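Local coordinates for protein LBCATS-a (Synthetic construct, PDB 5EY5) that probably cleaves indole-3-glycerol phosphate to indole and glyceraldehyde 3-phosphate as a tryptophan synthase alpha chain, and binds sn-glycerol-3-phosphate in its barrel, at residues 75-78 / 79-82; 107-110 / 111-115; 153-156 / 157-160. All coordinates share one frame; numbering follows the deposited sequence.

In the fold
The three contacts illustrate how a TIM barrel starts, breaks and links its outer helices. Contact 1 begins helix 78-91 and contact 2 joins helices 103-109 and 111-121; their centres lie about 14 Å apart and they touch directly. Asp79 OD1 is 3.1 Å from Tyr109 OH, a probable hydrogen bond, while Phe82 CZ packs 3.6 Å from Phe114 CE1. Contact 3 takes in the end of strand 149-154 and the turn after it, with its nearest atoms about 17 Å from contact 1 and about 14 Å from contact 2. The side chain of Pro156 is about 12 Å from the bound sn-glycerol-3-phosphate, and strand 149-154 pairs with strand 174-177, which carries the pocket residue Tyr175.

Contact 1: residues 75-78 / 79-82; sequences GTTL and DKVF
Thr77 and Lys80 meet where the chain winds from an extended loop into the first turn of helix 78-91, their CA atoms 5.1 Å apart. Thr77 O accepts from Val81 N at 3.1 Å, and Leu78 O takes the nearly straight bond from Phe82 N (173°), the first i to i+4 bonds of the helix. Thr77 is the N-cap: its OG1, turned between the backbone N and the carbonyl carbon (chi1 64°), accepts from Lys80 N at 3.2 Å. The extended Lys80 chain runs back past this hydroxyl, CG lying 3.4 Å from Thr77 OG1, until NZ bonds Gly75 O at 2.8 Å from a position tilted off the carbonyl plane. One lysine thus tethers the helix start to the preceding glycine, whose positive phi completes the Schellman motif ending helix 62-73. Thr76 CG2 packs 3.6 Å from Val81 CG2, while Thr76 OG1 hydrogen-bonds Ala71 O. Leu78 CD2 lies a loose 4.4 Å from Phe82 CE2. Both of these side chains reach helix 111-121, Leu78 on Phe114 and Phe82 on Cys118 and Ala121; the Phe82 ring also meets Phe99 of strand 97-100, and Val81 packs on Ala25 and Ile52 in two loops.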
ATOM      1  N   GLY A  75      11.286 -29.989  28.768  1.00 34.93           N
ATOM      2  CA  GLY A  75      10.051 -30.603  29.214  1.00 41.09           C
ATOM      3  C   GLY A  75       9.578 -30.212  30.598  1.00 37.33           C
ATOM      4  O   GLY A  75       8.639 -30.829  31.109  1.00 44.05           O
ATOM      5  N   THR A  76      10.179 -29.203  31.217  1.00 32.92           N
ATOM      6  CA  THR A  76       9.834 -28.850  32.590  1.00 35.80           C
ATOM      7  C   THR A  76       8.365 -28.457  32.693  1.00 43.57           C
ATOM      8  O   THR A  76       7.870 -27.645  31.905  1.00 45.41           O
ATOM      9  CB  THR A  76      10.730 -27.706  33.066  1.00 32.63           C
ATOM     10  OG1 THR A  76      12.098 -28.127  32.972  1.00 36.37           O
ATOM     11  CG2 THR A  76      10.427 -27.290  34.518  1.00 31.17           C
ATOM     12  N   THR A  77       7.664 -29.055  33.651  1.00 42.16           N
ATOM     13  CA  THR A  77       6.300 -28.667  33.995  1.00 45.83           C
ATOM     14  C   THR A  77       6.214 -28.462  35.499  1.00 46.17           C
ATOM     15  O   THR A  77       7.105 -28.867  36.249  1.00 37.63           O
ATOM     16  CB  THR A  77       5.272 -29.726  33.580  1.00 42.68           C
ATOM     17  OG1 THR A  77       5.520 -30.930  34.317  1.00 40.14           O
ATOM     18  CG2 THR A  77       5.338 -30.012  32.071  1.00 41.48           C
ATOM     19  N   LEU A  78       5.126 -27.823  35.938  1.00 45.95           N
ATOM     20  CA  LEU A  78       4.890 -27.659  37.370  1.00 45.40           C
ATOM     21  C   LEU A  78       4.910 -29.005  38.076  1.00 41.96           C
ATOM     22  O   LEU A  78       5.628 -29.195  39.063  1.00 44.88           O
ATOM     23  CB  LEU A  78       3.558 -26.951  37.611  1.00 44.02           C
ATOM     24  CG  LEU A  78       3.631 -25.454  37.855  1.00 44.82           C
ATOM     25  CD1 LEU A  78       2.250 -24.909  38.161  1.00 46.74           C
ATOM     26  CD2 LEU A  78       4.599 -25.184  39.005  1.00 40.03           C
ATOM     27  N   ASP A  79       4.139 -29.962  37.565  1.00 44.12           N
ATOM     28  CA  ASP A  79       4.096 -31.290  38.173  1.00 51.58           C
ATOM     29  C   ASP A  79       5.483 -31.908  38.310  1.00 37.18           C
ATOM     30  O   ASP A  79       5.746 -32.619  39.285  1.00 37.67           O
ATOM     31  CB  ASP A  79       3.190 -32.217  37.355  1.00 67.90           C
ATOM     32  CG  ASP A  79       1.711 -31.972  37.616  1.00 79.93           C
ATOM     33  OD1 ASP A  79       1.341 -31.754  38.790  1.00 84.25           O
ATOM     34  OD2 ASP A  79       0.921 -32.001  36.648  1.00 83.85           O
ATOM     35  N   LYS A  80       6.379 -31.649  37.351  1.00 38.48           N
ATOM     36  CA  LYS A  80       7.716 -32.243  37.401  1.00 42.12           C
ATOM     37  C   LYS A  80       8.600 -31.565  38.448  1.00 33.43           C
ATOM     38  O   LYS A  80       9.431 -32.219  39.085  1.00 37.16           O
ATOM     39  CB  LYS A  80       8.370 -32.176  36.019  1.00 42.15           C
ATOM     40  CG  LYS A  80       7.869 -33.241  35.040  1.00 44.94           C
ATOM     41  CD  LYS A  80       8.353 -32.974  33.620  1.00 47.18           C
ATOM     42  CE  LYS A  80       7.751 -33.953  32.630  1.00 54.09           C
ATOM     43  NZ  LYS A  80       8.015 -33.554  31.215  1.00 52.44           N
ATOM     44  N   VAL A  81       8.455 -30.259  38.635  1.00 34.17           N
ATOM     45  CA  VAL A  81       9.234 -29.602  39.679  1.00 30.12           C
ATOM     46  C   VAL A  81       8.726 -30.025  41.056  1.00 34.40           C
ATOM     47  O   VAL A  81       9.519 -30.248  41.982  1.00 38.32           O
ATOM     48  CB  VAL A  81       9.209 -28.074  39.480  1.00 34.07           C
ATOM     49  CG1 VAL A  81      10.248 -27.377  40.406  1.00 29.24           C
ATOM     50  CG2 VAL A  81       9.506 -27.745  38.013  1.00 34.44           C
ATOM     51  N   PHE A  82       7.402 -30.194  41.196  1.00 34.65           N
ATOM     52  CA  PHE A  82       6.834 -30.756  42.423  1.00 32.57           C
ATOM     53  C   PHE A  82       7.440 -32.116  42.755  1.00 35.72           C
ATOM     54  O   PHE A  82       7.792 -32.387  43.909  1.00 38.09           O
ATOM     55  CB  PHE A  82       5.317 -30.873  42.286  1.00 35.63           C
ATOM     56  CG  PHE A  82       4.578 -29.582  42.518  1.00 37.48           C
ATOM     57  CD1 PHE A  82       4.929 -28.741  43.561  1.00 41.85           C
ATOM     58  CD2 PHE A  82       3.520 -29.221  41.701  1.00 37.27           C
ATOM     59  CE1 PHE A  82       4.241 -27.558  43.775  1.00 44.80           C
ATOM     60  CE2 PHE A  82       2.826 -28.038  41.918  1.00 37.26           C
ATOM     61  CZ  PHE A  82       3.189 -27.208  42.944  1.00 40.03           C
TER

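Contact 2: residues 107-110 / 111-115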
ATOM      1  N   PHE A 107      -2.556 -19.941  37.833  1.00 28.13           N
ATOM      2  CA  PHE A 107      -3.857 -19.978  37.192  1.00 32.14           C
ATOM      3  C   PHE A 107      -3.716 -21.091  36.154  1.00 40.17           C
ATOM      4  O   PHE A 107      -2.605 -21.482  35.826  1.00 58.52           O
ATOM      5  CB  PHE A 107      -4.178 -18.600  36.611  1.00 32.86           C
ATOM      6  CG  PHE A 107      -5.643 -18.324  36.429  1.00 33.72           C
ATOM      7  CD1 PHE A 107      -6.352 -17.624  37.394  1.00 38.05           C
ATOM      8  CD2 PHE A 107      -6.299 -18.753  35.303  1.00 34.43           C
ATOM      9  CE1 PHE A 107      -7.686 -17.360  37.227  1.00 42.54           C
ATOM     10  CE2 PHE A 107      -7.630 -18.495  35.130  1.00 41.46           C
ATOM     11  CZ  PHE A 107      -8.332 -17.799  36.094  1.00 47.45           C
ATOM     12  N   ARG A 108      -4.797 -21.706  35.749  1.00 43.80           N
ATOM     13  CA  ARG A 108      -4.602 -22.833  34.832  1.00 48.74           C
ATOM     14  C   ARG A 108      -4.332 -24.119  35.598  1.00 37.39           C
ATOM     15  O   ARG A 108      -5.102 -25.068  35.472  1.00 43.58           O
ATOM     16  CB  ARG A 108      -3.439 -22.605  33.843  1.00 41.17           C
ATOM     17  CG  ARG A 108      -3.410 -23.620  32.682  1.00 37.80           C
ATOM     18  CD  ARG A 108      -4.737 -23.570  31.987  1.00 36.35           C
ATOM     19  NE  ARG A 108      -4.927 -24.638  31.002  1.00 48.90           N
ATOM     20  CZ  ARG A 108      -5.503 -25.812  31.258  1.00 52.58           C
ATOM     21  NH1 ARG A 108      -5.931 -26.103  32.480  1.00 53.74           N
ATOM     22  NH2 ARG A 108      -5.640 -26.706  30.290  1.00 53.81           N
ATOM     23  N   TYR A 109      -3.234 -24.175  36.374  1.00 37.62           N
ATOM     24  CA  TYR A 109      -3.067 -25.300  37.291  1.00 37.51           C
ATOM     25  C   TYR A 109      -4.267 -25.399  38.215  1.00 42.74           C
ATOM     26  O   TYR A 109      -4.801 -26.491  38.442  1.00 40.67           O
ATOM     27  CB  TYR A 109      -1.782 -25.171  38.122  1.00 40.53           C
ATOM     28  CG  TYR A 109      -1.392 -26.467  38.840  1.00 44.19           C
ATOM     29  CD1 TYR A 109      -0.476 -27.352  38.268  1.00 46.60           C
ATOM     30  CD2 TYR A 109      -1.944 -26.807  40.073  1.00 42.03           C
ATOM     31  CE1 TYR A 109      -0.103 -28.534  38.902  1.00 38.85           C
ATOM     32  CE2 TYR A 109      -1.575 -27.992  40.721  1.00 39.22           C
ATOM     33  CZ  TYR A 109      -0.651 -28.848  40.128  1.00 38.98           C
ATOM     34  OH  TYR A 109      -0.299 -30.038  40.735  1.00 41.07           O
ATOM     35  N   GLY A 110      -4.726 -24.255  38.721  1.00 38.79           N
ATOM     36  CA  GLY A 110      -5.820 -24.197  39.667  1.00 40.22           C
ATOM     37  C   GLY A 110      -5.241 -23.617  40.936  1.00 42.70           C
ATOM     38  O   GLY A 110      -4.316 -24.202  41.501  1.00 36.50           O
ATOM     39  N   ILE A 111      -5.743 -22.459  41.373  1.00 42.39           N
ATOM     40  CA  ILE A 111      -5.060 -21.696  42.420  1.00 43.20           C
ATOM     41  C   ILE A 111      -4.974 -22.509  43.707  1.00 40.67           C
ATOM     42  O   ILE A 111      -3.886 -22.736  44.257  1.00 34.61           O
ATOM     43  CB  ILE A 111      -5.776 -20.355  42.658  1.00 48.40           C
ATOM     44  CG1 ILE A 111      -5.608 -19.436  41.445  1.00 54.57           C
ATOM     45  CG2 ILE A 111      -5.254 -19.693  43.897  1.00 40.29           C
ATOM     46  CD1 ILE A 111      -6.401 -18.151  41.558  1.00 64.02           C
ATOM     47  N   GLU A 112      -6.127 -22.940  44.218  1.00 41.02           N
ATOM     48  CA  GLU A 112      -6.135 -23.699  45.462  1.00 48.03           C
ATOM     49  C   GLU A 112      -5.445 -25.042  45.276  1.00 47.86           C
ATOM     50  O   GLU A 112      -4.700 -25.497  46.153  1.00 41.55           O
ATOM     51  CB  GLU A 112      -7.571 -23.877  45.955  1.00 60.72           C
ATOM     52  CG  GLU A 112      -8.549 -24.317  44.872  1.00 77.99           C
ATOM     53  CD  GLU A 112      -8.867 -25.803  44.930  1.00 95.83           C
ATOM     54  OE1 GLU A 112      -9.566 -26.302  44.021  1.00 97.43           O
ATOM     55  OE2 GLU A 112      -8.420 -26.473  45.886  1.00104.12           O
ATOM     56  N   ARG A 113      -5.656 -25.678  44.123  1.00 48.55           N
ATOM     57  CA  ARG A 113      -4.977 -26.936  43.852  1.00 50.78           C
ATOM     58  C   ARG A 113      -3.467 -26.757  43.842  1.00 45.71           C
ATOM     59  O   ARG A 113      -2.723 -27.677  44.215  1.00 43.50           O
ATOM     60  CB  ARG A 113      -5.473 -27.505  42.524  1.00 49.75           C
ATOM     61  CG  ARG A 113      -4.681 -28.668  42.015  1.00 53.22           C
ATOM     62  CD  ARG A 113      -5.252 -29.174  40.699  1.00 53.86           C
ATOM     63  NE  ARG A 113      -4.417 -30.234  40.157  1.00 53.73           N
ATOM     64  CZ  ARG A 113      -3.770 -30.166  39.002  1.00 55.62           C
ATOM     65  NH1 ARG A 113      -3.868 -29.087  38.240  1.00 54.30           N
ATOM     66  NH2 ARG A 113      -3.020 -31.185  38.610  1.00 61.15           N
ATOM     67  N   PHE A 114      -2.996 -25.582  43.425  1.00 43.98           N
ATOM     68  CA  PHE A 114      -1.561 -25.332  43.347  1.00 40.13           C
ATOM     69  C   PHE A 114      -0.960 -25.118  44.731  1.00 37.71           C
ATOM     70  O   PHE A 114       0.083 -25.692  45.063  1.00 37.63           O
ATOM     71  CB  PHE A 114      -1.285 -24.122  42.454  1.00 37.90           C
ATOM     72  CG  PHE A 114       0.128 -23.644  42.530  1.00 39.24           C
ATOM     73  CD1 PHE A 114       1.130 -24.303  41.849  1.00 40.03           C
ATOM     74  CD2 PHE A 114       0.460 -22.562  43.303  1.00 34.52           C
ATOM     75  CE1 PHE A 114       2.432 -23.871  41.926  1.00 40.30           C
ATOM     76  CE2 PHE A 114       1.779 -22.134  43.394  1.00 34.19           C
ATOM     77  CZ  PHE A 114       2.753 -22.785  42.699  1.00 37.18           C
ATOM     78  N   VAL A 115      -1.611 -24.294  45.550  1.00 35.32           N
ATOM     79  CA  VAL A 115      -1.141 -24.079  46.915  1.00 38.94           C
ATOM     80  C   VAL A 115      -1.232 -25.368  47.725  1.00 35.52           C
ATOM     81  O   VAL A 115      -0.365 -25.655  48.561  1.00 40.79           O
ATOM     82  CB  VAL A 115      -1.932 -22.932  47.575  1.00 40.32           C
ATOM     83  CG1 VAL A 115      -1.332 -22.581  48.924  1.00 46.11           C
ATOM     84  CG2 VAL A 115      -1.942 -21.716  46.664  1.00 36.48           C
TER
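Arg113 lays its guanidinium flat over one face of the Tyr109 ring, the two planes only 5° apart and their centres 3.8 Å from each other. The overlap is both a stack and a cation-pi contact: CZ stands above the face, NH1 lies over the middle of the ring, and NH2 reaches out toward the phenol end. With CG anti to the backbone N (chi1 170°) and the chain extended as far as NE, Arg113 first brushes the rim, CG lying 3.4 Å from Tyr109 CE2, before the flat group settles on the face. Its rotation is fixed by a second grip, since NH1 donates to Tyr109 O at 2.8 Å, with that oxygen close to the guanidinium plane. The same tyrosine therefore holds the arginine through both its ring and its backbone carbonyl.

The other face of Tyr109 receives the edge of Phe114 in an edge-to-face pair, centroids 6.0 Å apart and planes at 80°. Nearer the backbone, Tyr109 CD2 packs 3.6 Å from Phe114 CB. Gly110 makes the sharp break between the helices with positive phi: a side chain there would run into Tyr109 O and press on Arg113 CB. It is also the N-cap residue of the next helix, its O accepting from Phe114 N at 2.7 Å. Further out, Ile111 CD1 meets Phe107 CD1 loosely at 4.2 Å.

The junction thus bends the chain from helix 103-109 into helix 111-121 at the surface of this chain, where Phe107 packs on an apolar side chain of another protein's chain. Tyr109 and Phe114 both lean on Leu78 of helix 78-91, where Asp79 holds the tyrosine hydroxyl; Phe114 also touches Ile106, and beyond them Ile111 and Val115 pack against helix 137-146.

Contact 3: residues 153-156 / 157-160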
ATOM      1  N   LEU A 153       7.141  -8.189  45.988  1.00 34.45           N
ATOM      2  CA  LEU A 153       8.252  -7.308  45.626  1.00 31.61           C
ATOM      3  C   LEU A 153       7.919  -5.846  45.893  1.00 35.52           C
ATOM      4  O   LEU A 153       6.778  -5.402  45.710  1.00 33.22           O
ATOM      5  CB  LEU A 153       8.622  -7.453  44.149  1.00 35.36           C
ATOM      6  CG  LEU A 153       9.424  -8.676  43.720  1.00 32.22           C
ATOM      7  CD1 LEU A 153       8.836  -9.912  44.360  1.00 32.81           C
ATOM      8  CD2 LEU A 153       9.424  -8.807  42.180  1.00 32.46           C
ATOM      9  N   VAL A 154       8.932  -5.098  46.311  1.00 30.61           N
ATOM     10  CA  VAL A 154       8.843  -3.656  46.488  1.00 32.43           C
ATOM     11  C   VAL A 154       9.944  -3.034  45.649  1.00 39.33           C
ATOM     12  O   VAL A 154      11.108  -3.447  45.736  1.00 41.72           O
ATOM     13  CB  VAL A 154       8.973  -3.245  47.963  1.00 42.71           C
ATOM     14  CG1 VAL A 154       8.901  -1.717  48.093  1.00 44.56           C
ATOM     15  CG2 VAL A 154       7.875  -3.898  48.777  1.00 45.72           C
ATOM     16  N   ALA A 155       9.582  -2.092  44.843  1.00 36.40           N
ATOM     17  CA  ALA A 155      10.511  -1.489  43.909  1.00 39.52           C
ATOM     18  C   ALA A 155      10.904  -0.095  44.363  1.00 42.40           C
ATOM     19  O   ALA A 155      10.182   0.556  45.126  1.00 41.68           O
ATOM     20  CB  ALA A 155       9.889  -1.425  42.510  1.00 39.55           C
ATOM     21  N   PRO A 156      12.053   0.398  43.904  1.00 45.18           N
ATOM     22  CA  PRO A 156      12.492   1.735  44.332  1.00 53.23           C
ATOM     23  C   PRO A 156      11.484   2.829  44.022  1.00 47.82           C
ATOM     24  O   PRO A 156      11.522   3.877  44.669  1.00 50.24           O
ATOM     25  CB  PRO A 156      13.802   1.939  43.558  1.00 54.93           C
ATOM     26  CG  PRO A 156      14.269   0.532  43.218  1.00 47.89           C
ATOM     27  CD  PRO A 156      13.000  -0.236  42.970  1.00 43.46           C
ATOM     28  N   THR A 157      10.586   2.621  43.062  1.00 44.96           N
ATOM     29  CA  THR A 157       9.576   3.610  42.716  1.00 48.50           C
ATOM     30  C   THR A 157       8.243   3.352  43.400  1.00 50.04           C
ATOM     31  O   THR A 157       7.279   4.084  43.147  1.00 47.65           O
ATOM     32  CB  THR A 157       9.373   3.656  41.197  1.00 50.43           C
ATOM     33  OG1 THR A 157       9.183   2.322  40.697  1.00 62.11           O
ATOM     34  CG2 THR A 157      10.590   4.274  40.529  1.00 47.49           C
ATOM     35  N   SER A 158       8.160   2.328  44.246  1.00 39.94           N
ATOM     36  CA  SER A 158       6.953   2.108  45.030  1.00 40.62           C
ATOM     37  C   SER A 158       6.808   3.207  46.069  1.00 49.33           C
ATOM     38  O   SER A 158       7.765   3.551  46.769  1.00 57.48           O
ATOM     39  CB  SER A 158       6.993   0.741  45.710  1.00 38.69           C
ATOM     40  OG  SER A 158       7.343  -0.276  44.787  1.00 40.11           O
ATOM     41  N   THR A 159       5.608   3.769  46.161  1.00 59.27           N
ATOM     42  CA  THR A 159       5.343   4.838  47.112  1.00 66.00           C
ATOM     43  C   THR A 159       5.127   4.270  48.515  1.00 64.44           C
ATOM     44  O   THR A 159       4.773   3.101  48.695  1.00 66.15           O
ATOM     45  CB  THR A 159       4.116   5.640  46.678  1.00 69.51           C
ATOM     46  OG1 THR A 159       3.047   4.735  46.366  1.00 65.60           O
ATOM     47  CG2 THR A 159       4.433   6.476  45.450  1.00 72.22           C
ATOM     48  N   ASP A 160       5.354   5.119  49.519  1.00 59.97           N
ATOM     49  CA  ASP A 160       5.097   4.710  50.895  1.00 62.51           C
ATOM     50  C   ASP A 160       3.715   4.083  51.025  1.00 66.93           C
ATOM     51  O   ASP A 160       3.543   3.090  51.742  1.00 66.66           O
ATOM     52  CB  ASP A 160       5.238   5.906  51.846  1.00 62.25           C
TER
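A type I beta turn from Ala155 to Ser158 takes the chain off barrel strand 149-154 into the loop that leads to helix 160-169. Ser158 N closes the turn on Ala155 O at 2.8 Å, arriving from well above the carbonyl plane, and Pro156 and Thr157 occupy its two corners. The serine side chain adds a second link in the reverse direction. With OG anti to the carbonyl carbon and beside the backbone N (chi1 -49°), it accepts from Ala155 N at 2.9 Å, the N-H pointing at it with an angle of 149°. Ala155 CB lies 3.6 Å from the same OG, and Val154 CG1 packs 3.9 Å from Ser158 CB, so the hydroxyl sits in a partly apolar setting. Val154 itself is held in the barrel by backbone bonds to Tyr175 and Val177. Ser158 OG also hydrogen-bonds an acidic side chain of another protein's chain, probably the beta subunit. Without the hydroxyl, as with an alanine here, Ala155 N and the acidic group across the interface are likely to lose this partner, and the turn would keep its Ser158 N to Ala155 O bond but lose the side-chain link. One buried hydroxyl thus serves both the fold and the interface, with polar partners on the turn and on the other chain.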